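Local coordinates for protein carbohydrate kinase (PDB 2NWH) that probably transfers a phosphate group from ATP to a sugar or related substrate, as expected of a pfkB-family carbohydrate kinase of the ribokinase clan, at residues A[6-11]-A[44-49]; A[34-39]-A[65-70]; A[59-64]-A[116-121]; A[98-101]-A[105-108]; A[218-223]-A[255-260]. All coordinates share one frame; numbering follows the deposited sequence.

Interaction 1 of 5, residues A[6-11]-A[44-49]; sequences ILVLGG and NAARNL
Ile6 and Leu49 meet with their side chains crossed at about a right angle, so that one methyl is offered to a fork. CD1 of Ile6 comes to 3.9 Å from CD2 and 4.0 Å from CD1 of Leu49, while CG2 of Ile6 lies 4.2 Å from Leu49 CD1. With its CG opposite the carbonyl carbon (chi1 -71°), Leu49 sends both branches down from the helix toward the strand. Two residues on, Val8 repeats the contact on a smaller scale: its CG2 reaches Ala46 CB at 3.9 Å. Alternation along strand 5-9 puts Ile6 and Val8 on the same side, and the three-residue step from Ala46 to Leu49 gives helix 41-51 a matching face, as expected where a helix packs on the central sheet of a ribokinase-like alpha/beta fold. Val56 of the neighbouring strand 55-63 touches both Ala46 and Leu49, and Leu262 of helix 255-266 closes on Leu49 as well. Polar groups of the helix look elsewhere: Arg47 NH2 donates to Asn44 OD1 at 3.0 Å from above the carbonyl plane. The buried seam is thus purely apolar, held by dispersion and the exclusion of water, with shape rather than directed bonds setting the fit.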
# COMPACT_ATOMS: atom_id res chain seq x y z
N ILE A 6 -0.48 2.17 -14.40
CA ILE A 6 -0.84 2.66 -13.09
C ILE A 6 0.29 3.55 -12.62
O ILE A 6 1.47 3.13 -12.65
CB ILE A 6 -1.05 1.48 -12.06
CG1 ILE A 6 -2.17 0.53 -12.53
CG2 ILE A 6 -1.22 2.04 -10.64
CD1 ILE A 6 -2.29 -0.66 -11.66
N LEU A 7 -0.05 4.76 -12.19
CA LEU A 7 0.95 5.64 -11.60
C LEU A 7 0.74 5.72 -10.10
O LEU A 7 -0.38 6.00 -9.66
CB LEU A 7 0.83 7.04 -12.20
CG LEU A 7 1.77 8.13 -11.62
CD1 LEU A 7 3.17 7.90 -12.08
CD2 LEU A 7 1.30 9.47 -12.10
N VAL A 8 1.82 5.49 -9.36
CA VAL A 8 1.81 5.51 -7.89
C VAL A 8 2.53 6.74 -7.39
O VAL A 8 3.66 7.03 -7.83
CB VAL A 8 2.48 4.26 -7.33
CG1 VAL A 8 2.45 4.28 -5.79
CG2 VAL A 8 1.76 3.02 -7.87
N LEU A 9 1.89 7.48 -6.51
CA LEU A 9 2.51 8.65 -5.87
C LEU A 9 2.46 8.44 -4.36
O LEU A 9 1.39 8.43 -3.74
CB LEU A 9 1.78 9.94 -6.29
CG LEU A 9 1.71 10.11 -7.79
CD1 LEU A 9 0.31 9.73 -8.29
CD2 LEU A 9 1.97 11.61 -8.12
N GLY A 10 3.62 8.24 -3.75
CA GLY A 10 3.63 7.78 -2.38
C GLY A 10 5.04 7.57 -1.87
O GLY A 10 5.98 8.16 -2.38
N GLY A 11 5.14 6.75 -0.84
CA GLY A 11 6.38 6.56 -0.16
C GLY A 11 7.16 5.42 -0.73
O GLY A 11 6.61 4.44 -1.27
N ASN A 44 5.56 -0.68 -2.15
CA ASN A 44 5.28 -2.13 -2.05
C ASN A 44 4.06 -2.47 -2.95
O ASN A 44 4.06 -3.47 -3.69
CB ASN A 44 5.05 -2.52 -0.59
CG ASN A 44 6.35 -2.56 0.22
OD1 ASN A 44 7.42 -2.57 -0.34
ND2 ASN A 44 6.25 -2.53 1.53
N ALA A 45 3.04 -1.59 -2.92
CA ALA A 45 1.88 -1.83 -3.79
C ALA A 45 2.29 -1.74 -5.27
O ALA A 45 1.80 -2.50 -6.11
CB ALA A 45 0.74 -0.85 -3.43
N ALA A 46 3.21 -0.81 -5.60
CA ALA A 46 3.66 -0.63 -6.99
C ALA A 46 4.31 -1.91 -7.47
O ALA A 46 4.00 -2.36 -8.57
CB ALA A 46 4.67 0.52 -7.13
N ARG A 47 5.24 -2.44 -6.68
CA ARG A 47 5.88 -3.71 -7.01
C ARG A 47 4.84 -4.77 -7.19
O ARG A 47 4.93 -5.56 -8.14
CB ARG A 47 6.88 -4.11 -5.92
CG ARG A 47 8.14 -3.20 -5.93
CD ARG A 47 9.25 -3.84 -5.13
NE ARG A 47 8.95 -3.96 -3.70
CZ ARG A 47 9.84 -4.31 -2.77
NH1 ARG A 47 11.07 -4.68 -3.15
NH2 ARG A 47 9.49 -4.37 -1.47
N ASN A 48 3.87 -4.82 -6.29
CA ASN A 48 2.86 -5.90 -6.37
C ASN A 48 2.06 -5.81 -7.65
O ASN A 48 1.80 -6.83 -8.29
CB ASN A 48 1.91 -5.90 -5.17
CG ASN A 48 2.62 -6.25 -3.86
OD1 ASN A 48 3.73 -6.74 -3.88
ND2 ASN A 48 1.97 -5.99 -2.73
N LEU A 49 1.62 -4.59 -8.00
CA LEU A 49 0.86 -4.40 -9.22
C LEU A 49 1.66 -4.78 -10.45
O LEU A 49 1.11 -5.37 -11.39
CB LEU A 49 0.37 -2.93 -9.33
CG LEU A 49 -0.74 -2.67 -8.30
CD1 LEU A 49 -0.85 -1.14 -7.97
CD2 LEU A 49 -2.07 -3.31 -8.75

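Interaction 2 of 5, residues A[34-39]-A[65-70]; sequences WMEEAG and DVTGEV
Glu36, in the extended strand 32-39, faces Thr67 and Val70 in the first turns of helix 66-77. The two backbones come nearer farther along the strand, where the CA of Ala38 is 7.0 Å from the CA of Val70. Asp65 sits at the N-cap of the helix; its OD1 accepts a weak bond from Gly68 N, while Glu69 N and Val70 N make regular helical bonds to the carbonyls of Asp65 and Val66. Val70 points its CB at the strand, whereas Thr67, about one turn earlier, points across it and touches through CG2. Glu36 runs out nearly straight beyond CG (chi2 -168°), which carries its carboxylate across to these two side chains. There the oxygens divide: OE1 of Glu36 approaches CG2 of Val70 at 4.2 Å, and OE2 of Glu36 stands 4.4 Å from CG2 of Thr67. Ile14 of strand 13-20 touches Thr67 and Val70 too, adding an apolar neighbour. The strand belongs to the small four-stranded sheet, which in ribokinase relatives forms a lid, and the helix to the large alpha/beta domain. Both methyl contacts are loose, and the charge of Glu36 finds its partner within the small sheet, where OE2 makes a salt bridge with Arg16 NE. Across this exposed junction the carboxylate therefore offers only van der Waals contact, its orientation probably governed by the arginine.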
# COMPACT_ATOMS: atom_id res chain seq x y z
N TRP A 34 23.49 -5.88 9.58
CA TRP A 34 22.39 -5.05 9.03
C TRP A 34 21.86 -5.71 7.77
O TRP A 34 22.68 -6.17 6.94
CB TRP A 34 22.90 -3.67 8.66
CG TRP A 34 23.07 -2.85 9.88
CD1 TRP A 34 24.24 -2.62 10.54
CD2 TRP A 34 22.03 -2.21 10.62
NE1 TRP A 34 24.00 -1.83 11.64
CE2 TRP A 34 22.65 -1.56 11.72
CE3 TRP A 34 20.64 -2.10 10.45
CZ2 TRP A 34 21.92 -0.83 12.69
CZ3 TRP A 34 19.91 -1.36 11.40
CH2 TRP A 34 20.56 -0.76 12.53
N MET A 35 20.53 -5.84 7.68
CA MET A 35 19.87 -6.32 6.46
C MET A 35 19.19 -5.04 5.90
O MET A 35 18.60 -4.28 6.67
CB MET A 35 18.84 -7.41 6.81
CG MET A 35 19.43 -8.78 7.34
SD MET A 35 18.31 -9.99 8.27
CE MET A 35 17.49 -8.92 9.46
N GLU A 36 19.30 -4.79 4.59
CA GLU A 36 18.61 -3.61 4.00
C GLU A 36 17.66 -4.05 2.88
O GLU A 36 17.98 -4.97 2.11
CB GLU A 36 19.58 -2.61 3.38
CG GLU A 36 20.67 -2.04 4.20
CD GLU A 36 21.32 -0.86 3.47
OE1 GLU A 36 21.30 -0.84 2.20
OE2 GLU A 36 21.82 0.05 4.15
N GLU A 37 16.51 -3.42 2.77
CA GLU A 37 15.69 -3.62 1.59
C GLU A 37 14.77 -2.44 1.40
O GLU A 37 14.61 -1.62 2.29
CB GLU A 37 14.85 -4.88 1.69
CG GLU A 37 13.93 -4.92 2.87
CD GLU A 37 13.25 -6.28 3.04
OE1 GLU A 37 13.92 -7.36 2.96
OE2 GLU A 37 12.04 -6.25 3.27
N ALA A 38 14.14 -2.36 0.25
CA ALA A 38 13.23 -1.24 0.03
C ALA A 38 11.83 -1.55 0.61
O ALA A 38 11.40 -2.73 0.73
CB ALA A 38 13.16 -0.93 -1.48
N GLY A 39 11.13 -0.50 0.98
CA GLY A 39 9.76 -0.60 1.48
C GLY A 39 8.96 0.66 1.25
O GLY A 39 9.36 1.51 0.43
N ASP A 65 21.32 9.82 -2.56
CA ASP A 65 22.20 8.88 -1.85
C ASP A 65 22.17 7.46 -2.37
O ASP A 65 21.32 7.07 -3.19
CB ASP A 65 21.89 8.90 -0.33
CG ASP A 65 20.37 8.76 -0.03
OD1 ASP A 65 19.59 8.38 -0.94
OD2 ASP A 65 19.96 9.02 1.12
N VAL A 66 23.10 6.65 -1.87
CA VAL A 66 23.12 5.24 -2.23
C VAL A 66 21.89 4.47 -1.73
O VAL A 66 21.50 3.48 -2.37
CB VAL A 66 24.44 4.53 -1.78
CG1 VAL A 66 24.40 3.05 -2.13
CG2 VAL A 66 25.65 5.18 -2.45
N THR A 67 21.31 4.86 -0.60
CA THR A 67 20.12 4.16 -0.16
C THR A 67 18.99 4.37 -1.18
O THR A 67 18.20 3.47 -1.40
CB THR A 67 19.68 4.55 1.25
OG1 THR A 67 19.82 5.96 1.40
CG2 THR A 67 20.57 3.80 2.31
N GLY A 68 18.96 5.55 -1.80
CA GLY A 68 17.93 5.88 -2.80
C GLY A 68 18.13 5.00 -4.02
O GLY A 68 17.15 4.57 -4.65
N GLU A 69 19.39 4.73 -4.34
CA GLU A 69 19.73 3.86 -5.47
C GLU A 69 19.32 2.40 -5.19
O GLU A 69 18.91 1.68 -6.11
CB GLU A 69 21.24 3.98 -5.79
CG GLU A 69 21.62 5.25 -6.56
CD GLU A 69 23.11 5.56 -6.53
OE1 GLU A 69 23.92 4.63 -6.27
OE2 GLU A 69 23.47 6.75 -6.76
N VAL A 70 19.39 1.99 -3.93
CA VAL A 70 18.92 0.66 -3.53
C VAL A 70 17.37 0.55 -3.79
O VAL A 70 16.88 -0.49 -4.29
CB VAL A 70 19.23 0.42 -2.04
CG1 VAL A 70 18.46 -0.75 -1.49
CG2 VAL A 70 20.74 0.16 -1.85

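Interaction 3 of 5, residues A[59-64]-A[116-121]; sequences IAPRGG and KLFTPR
Phe118 turns its ring toward Ile59 and Pro61 through a chi1 of -155°, which carries CG to the far side from the backbone N. In Ile59 a chi1 of -61° leaves CG2 opposite the backbone N, directed at that ring. Phe118 is also the centre of an inverse gamma turn, closed by a weak bond from Thr119 N to Leu117 O, and this tight turn places the aromatic side chain against the later part of strand 55-63 in the large sheet. The side chains of Ile59 and Pro61 each cross that of Phe118 at about a right angle. CE1 of Phe118 lies 4.1 Å from Ile59 CG2, so the outer part of the ring meets the isoleucine while its base meets the proline. Phe85 of strand 81-87 adds an edge-to-face ring contact with Phe118, and Leu144 packs against it as well. Just beyond the turn, Thr119 is the N-cap of helix 120-123, its OG1 accepting from Arg122 N, and Phe118 O is bonded to Thr148 OG1. These bonds hold the residues around the buried ring. At its root, CG of Pro61 touches two carbons of Phe118 at once, CB and CD1, each at 3.8 Å.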
# COMPACT_ATOMS: atom_id res chain seq x y z
N ILE A 59 6.29 7.77 -8.51
CA ILE A 59 6.95 9.03 -8.20
C ILE A 59 6.98 9.13 -6.67
O ILE A 59 5.92 9.22 -6.01
CB ILE A 59 6.14 10.21 -8.75
CG1 ILE A 59 6.01 10.13 -10.27
CG2 ILE A 59 6.86 11.61 -8.41
CD1 ILE A 59 4.94 11.17 -10.82
N ALA A 60 8.20 9.02 -6.11
CA ALA A 60 8.41 9.19 -4.67
C ALA A 60 9.54 10.19 -4.40
O ALA A 60 10.55 10.18 -5.13
CB ALA A 60 8.75 7.87 -4.05
N PRO A 61 9.41 11.00 -3.34
CA PRO A 61 10.53 11.87 -2.92
C PRO A 61 11.74 10.98 -2.67
O PRO A 61 11.59 9.87 -2.12
CB PRO A 61 10.03 12.51 -1.63
CG PRO A 61 8.51 12.61 -1.84
CD PRO A 61 8.25 11.18 -2.44
N ARG A 62 12.90 11.39 -3.16
CA ARG A 62 14.08 10.54 -3.12
C ARG A 62 15.28 11.43 -2.78
O ARG A 62 15.38 12.55 -3.27
CB ARG A 62 14.30 9.93 -4.49
CG ARG A 62 15.52 9.07 -4.68
CD ARG A 62 15.43 7.70 -3.93
NE ARG A 62 14.15 7.00 -4.24
CZ ARG A 62 13.87 6.38 -5.40
NH1 ARG A 62 14.75 6.31 -6.40
NH2 ARG A 62 12.66 5.84 -5.56
N GLY A 63 16.22 10.90 -2.01
CA GLY A 63 17.49 11.60 -1.76
C GLY A 63 18.57 11.40 -2.82
O GLY A 63 18.45 10.55 -3.69
N GLY A 64 19.67 12.14 -2.72
CA GLY A 64 20.76 11.94 -3.65
C GLY A 64 21.77 10.91 -3.19
O GLY A 64 22.97 11.10 -3.40
N LYS A 116 7.59 15.60 3.28
CA LYS A 116 7.07 16.97 3.46
C LYS A 116 7.43 17.89 2.31
O LYS A 116 6.78 18.92 2.14
CB LYS A 116 7.57 17.60 4.77
CG LYS A 116 7.30 16.71 5.99
CD LYS A 116 7.67 17.39 7.27
CE LYS A 116 7.01 16.67 8.41
NZ LYS A 116 7.85 15.53 8.80
N LEU A 117 8.45 17.52 1.53
CA LEU A 117 8.85 18.33 0.35
C LEU A 117 7.92 18.13 -0.83
O LEU A 117 7.95 18.93 -1.78
CB LEU A 117 10.28 18.01 -0.08
CG LEU A 117 11.39 18.36 0.92
CD1 LEU A 117 12.76 18.13 0.27
CD2 LEU A 117 11.31 19.75 1.50
N PHE A 118 7.10 17.09 -0.79
CA PHE A 118 6.17 16.86 -1.89
C PHE A 118 4.91 17.71 -1.64
O PHE A 118 3.89 17.24 -1.17
CB PHE A 118 5.85 15.36 -2.03
CG PHE A 118 5.40 14.96 -3.43
CD1 PHE A 118 5.45 13.61 -3.82
CD2 PHE A 118 5.04 15.94 -4.38
CE1 PHE A 118 5.03 13.22 -5.11
CE2 PHE A 118 4.63 15.58 -5.67
CZ PHE A 118 4.63 14.22 -6.03
N THR A 119 5.03 19.00 -1.94
CA THR A 119 3.99 19.97 -1.61
C THR A 119 3.00 20.11 -2.77
O THR A 119 3.24 19.59 -3.87
CB THR A 119 4.62 21.34 -1.41
OG1 THR A 119 5.26 21.67 -2.64
CG2 THR A 119 5.64 21.31 -0.22
N PRO A 120 1.83 20.75 -2.52
CA PRO A 120 0.90 20.94 -3.67
C PRO A 120 1.53 21.67 -4.84
O PRO A 120 1.29 21.31 -5.99
CB PRO A 120 -0.24 21.74 -3.06
CG PRO A 120 -0.27 21.29 -1.63
CD PRO A 120 1.23 21.27 -1.27
N ARG A 121 2.36 22.66 -4.53
CA ARG A 121 3.08 23.40 -5.57
C ARG A 121 3.89 22.47 -6.45
O ARG A 121 3.84 22.57 -7.67
CB ARG A 121 3.99 24.41 -4.86
CG ARG A 121 4.91 25.20 -5.71
CD ARG A 121 5.34 26.43 -4.91
NE ARG A 121 5.85 27.42 -5.83
CZ ARG A 121 6.04 28.70 -5.56
NH1 ARG A 121 6.51 29.49 -6.52
NH2 ARG A 121 5.77 29.19 -4.37

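Interaction 4 of 5, residues A[98-101]-A[105-108]; sequences ILER and LVIA
Ile98 grips the neighbouring strand at two points. Its N donates to Ile107 O at 3.0 Å, almost straight at the hydrogen (174°) and nearly along the C=O axis, while its O accepts from Val106 N at 2.9 Å, in the carbonyl plane but more bent (146°). The same carbonyl oxygen is crowded by carbon: Val106 CB lies 3.3 Å from Ile98 O. Glu100 crosses Val106 at about a right angle, bringing CG of Glu100 to 3.5 Å from Val106 CG2. On the face that carries Leu99 and Leu105, their CD1 methyls meet at 4.0 Å. Farther out, the carboxylate of Glu100 is fixed at both oxygens, OE2 by Thr24 OG1 and OE1 by Asn104 ND2, and this probably steadies the methylene that touches Val106. Leu99 is bonded through its backbone to Gly18 and Ile20 of strand 13-20 and rests on Arg17 and Met19, so the inner strand is tied on both flanks. Val106 adopts a nearly helical backbone (psi -54°), and the pairing slips by one residue between Ile98 and Leu99. Val106 and Ile107 together face Ile98, a classic beta bulge in the hairpin of strands 94-99 and 105-111, at the margin of the four-stranded sheet.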
# COMPACT_ATOMS: atom_id res chain seq x y z
N ILE A 98 16.29 -2.07 15.39
CA ILE A 98 17.26 -2.98 15.99
C ILE A 98 16.47 -4.07 16.73
O ILE A 98 15.61 -3.76 17.56
CB ILE A 98 18.23 -2.20 16.88
CG1 ILE A 98 19.08 -1.20 16.03
CG2 ILE A 98 19.03 -3.17 17.77
CD1 ILE A 98 20.04 -0.38 16.88
N LEU A 99 16.75 -5.33 16.41
CA LEU A 99 16.05 -6.51 16.97
C LEU A 99 17.00 -7.37 17.78
O LEU A 99 18.22 -7.45 17.50
CB LEU A 99 15.49 -7.38 15.84
CG LEU A 99 14.26 -7.04 15.01
CD1 LEU A 99 14.43 -5.74 14.31
CD2 LEU A 99 14.09 -8.20 14.00
N GLU A 100 16.44 -8.02 18.79
CA GLU A 100 17.15 -9.05 19.56
C GLU A 100 17.36 -10.26 18.65
O GLU A 100 16.75 -10.35 17.59
CB GLU A 100 16.29 -9.44 20.77
CG GLU A 100 16.15 -8.25 21.75
CD GLU A 100 15.65 -8.68 23.11
OE1 GLU A 100 14.43 -8.55 23.31
OE2 GLU A 100 16.47 -9.15 23.95
N ARG A 101 18.23 -11.18 19.06
CA ARG A 101 18.50 -12.40 18.28
C ARG A 101 17.24 -13.25 18.05
O ARG A 101 17.15 -14.01 17.06
CB ARG A 101 19.54 -13.25 19.02
CG ARG A 101 20.25 -14.23 18.13
CD ARG A 101 21.07 -15.19 18.97
NE ARG A 101 21.81 -16.12 18.14
CZ ARG A 101 22.55 -17.13 18.60
NH1 ARG A 101 22.68 -17.31 19.91
NH2 ARG A 101 23.20 -17.92 17.75
N LEU A 105 11.55 -6.79 18.62
CA LEU A 105 11.91 -5.39 18.32
C LEU A 105 12.35 -4.67 19.59
O LEU A 105 11.57 -4.52 20.56
CB LEU A 105 10.76 -4.64 17.65
CG LEU A 105 11.00 -3.18 17.27
CD1 LEU A 105 12.18 -3.10 16.31
CD2 LEU A 105 9.77 -2.51 16.64
N VAL A 106 13.60 -4.21 19.61
CA VAL A 106 14.04 -3.38 20.69
C VAL A 106 13.49 -1.98 20.52
O VAL A 106 12.89 -1.43 21.47
CB VAL A 106 15.60 -3.36 20.85
CG1 VAL A 106 16.03 -2.44 21.98
CG2 VAL A 106 16.13 -4.80 21.15
N ILE A 107 13.73 -1.39 19.35
CA ILE A 107 13.33 0.00 19.10
C ILE A 107 13.55 0.23 17.61
O ILE A 107 14.33 -0.48 16.97
CB ILE A 107 14.15 1.03 19.99
CG1 ILE A 107 13.50 2.42 20.02
CG2 ILE A 107 15.64 1.16 19.52
CD1 ILE A 107 12.55 2.67 21.15
N ALA A 108 12.79 1.17 17.04
CA ALA A 108 12.95 1.52 15.65
C ALA A 108 12.84 3.04 15.54
O ALA A 108 12.17 3.70 16.36
CB ALA A 108 11.88 0.84 14.78

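Interaction 5 of 5, residues A[218-223]-A[255-260]; sequences GGVVTR and DAMASG
Met257 meets Val220 and Thr222 through slender aliphatic branches, with no flat group of either segment in the joint. The planar ends nearby are engaged elsewhere: the carboxylate of Asp255 takes a hydrogen bond at OD2 from Asn48 ND2, and the guanidinium of Arg223 makes long, weak ion pairs with Glu190 and Glu227. Phe187 of strand 185-189 touches Val220 and also Ala258, flanking the joint from the neighbouring strand. Between the segments, Val220 and Met257 reach toward each other tip to tip, Val220 CG1 standing 4.1 Å from Met257 CE. Met257 is modelled in two conformers, which makes its contacts less certain; in the one described, CG lies opposite the backbone N (chi1 164°) and the chain then bends at chi2 and chi3. Here helix 255-266 covers strand 219-223 of the large sheet, in the ribokinase-like alpha/beta core; the helix begins with the aspartate of the Gly-Ala-Gly-Asp sequence familiar in pfkB kinases. Thr222 supplies the second touch, its CG2 lying 4.2 Å from Met257 CG, nearer the root of the methionine than the contact made by Val220. Val228 of strand 227-231 rests against both Val220 and Thr222. A sodium ion bound by Asp249 and Thr251 lies about 8 Å from the side chain of Thr222.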
# COMPACT_ATOMS: atom_id res chain seq x y z
N GLY A 218 -15.93 4.41 -2.52
CA GLY A 218 -15.55 3.02 -2.35
C GLY A 218 -14.30 2.74 -1.53
O GLY A 218 -13.44 3.60 -1.36
N GLY A 219 -14.19 1.51 -1.06
CA GLY A 219 -13.04 1.10 -0.28
C GLY A 219 -13.12 -0.33 0.21
O GLY A 219 -14.05 -1.06 -0.15
N VAL A 220 -12.09 -0.73 0.95
CA VAL A 220 -11.94 -2.03 1.55
C VAL A 220 -11.51 -1.85 3.01
O VAL A 220 -10.56 -1.11 3.31
CB VAL A 220 -10.89 -2.85 0.81
CG1 VAL A 220 -10.67 -4.21 1.49
CG2 VAL A 220 -11.30 -3.00 -0.63
N VAL A 221 -12.21 -2.52 3.93
CA VAL A 221 -11.79 -2.48 5.32
C VAL A 221 -11.56 -3.91 5.82
O VAL A 221 -12.42 -4.79 5.69
CB VAL A 221 -12.77 -1.68 6.22
CG1 VAL A 221 -12.27 -1.64 7.66
CG2 VAL A 221 -12.96 -0.25 5.68
N THR A 222 -10.36 -4.14 6.36
CA THR A 222 -10.03 -5.47 6.88
C THR A 222 -10.10 -5.50 8.41
O THR A 222 -9.82 -4.48 9.07
CB THR A 222 -8.63 -5.91 6.45
OG1 THR A 222 -7.66 -5.07 7.10
CG2 THR A 222 -8.44 -5.81 4.93
N ARG A 223 -10.47 -6.66 8.97
CA ARG A 223 -10.47 -6.86 10.42
C ARG A 223 -9.91 -8.22 10.86
O ARG A 223 -10.48 -9.28 10.54
CB ARG A 223 -11.88 -6.68 11.00
CG ARG A 223 -11.91 -6.83 12.52
CD ARG A 223 -13.30 -6.99 13.05
NE ARG A 223 -14.04 -5.74 13.13
CZ ARG A 223 -15.30 -5.64 13.56
NH1 ARG A 223 -15.91 -4.46 13.60
NH2 ARG A 223 -15.95 -6.73 13.95
N ASP A 255 -0.36 -4.01 1.60
CA ASP A 255 0.04 -3.87 0.20
C ASP A 255 -0.56 -4.93 -0.71
O ASP A 255 -0.90 -4.65 -1.87
CB ASP A 255 1.59 -3.81 0.03
CG ASP A 255 2.37 -4.95 0.78
OD1 ASP A 255 2.30 -5.00 2.03
OD2 ASP A 255 3.11 -5.76 0.15
N ALA A 256 -0.63 -6.16 -0.20
CA ALA A 256 -0.97 -7.28 -1.02
C ALA A 256 -2.48 -7.29 -1.27
O ALA A 256 -2.91 -7.46 -2.39
CB ALA A 256 -0.47 -8.61 -0.36
N MET A 257 -3.29 -7.12 -0.23
CA MET A 257 -4.74 -7.01 -0.38
C MET A 257 -5.08 -5.91 -1.41
O MET A 257 -5.82 -6.12 -2.40
CB MET A 257 -5.31 -6.69 1.01
CG MET A 257 -6.74 -6.15 1.07
SD MET A 257 -7.97 -7.44 0.77
CE MET A 257 -8.61 -6.88 -0.78
N ALA A 258 -4.50 -4.73 -1.18
CA ALA A 258 -4.75 -3.56 -2.04
C ALA A 258 -4.42 -3.92 -3.47
O ALA A 258 -5.24 -3.73 -4.39
CB ALA A 258 -3.92 -2.33 -1.57
N SER A 259 -3.21 -4.47 -3.67
CA SER A 259 -2.76 -4.78 -5.01
C SER A 259 -3.67 -5.77 -5.69
O SER A 259 -3.95 -5.58 -6.86
CB SER A 259 -1.35 -5.32 -4.95
OG SER A 259 -0.59 -4.34 -4.23
N GLY A 260 -4.09 -6.82 -4.98
CA GLY A 260 -4.92 -7.86 -5.58
C GLY A 260 -6.31 -7.33 -5.89
O GLY A 260 -6.87 -7.60 -6.95

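From the N terminus, interaction 1 closes the first loop, bringing helix 41-51 back onto strand 5-9 after the chain has passed through two strands of the small sheet. Interaction 2 opens inside that loop and ends beyond it, so the two cross; interaction 2 joins the small sheet to helix 66-77. Interaction 3 crosses interaction 2 in turn and closes a longer loop, within which interaction 4, a local hairpin of the small sheet, is nested. Interaction 5 follows in series. Interactions 1, 3 and 5 all involve the large sheet: strands 5-9 and 55-63 are neighbours there, while Asn48 and Asp255 link the helices of interactions 1 and 5. Trp34 touches Ile98 between interactions 2 and 4.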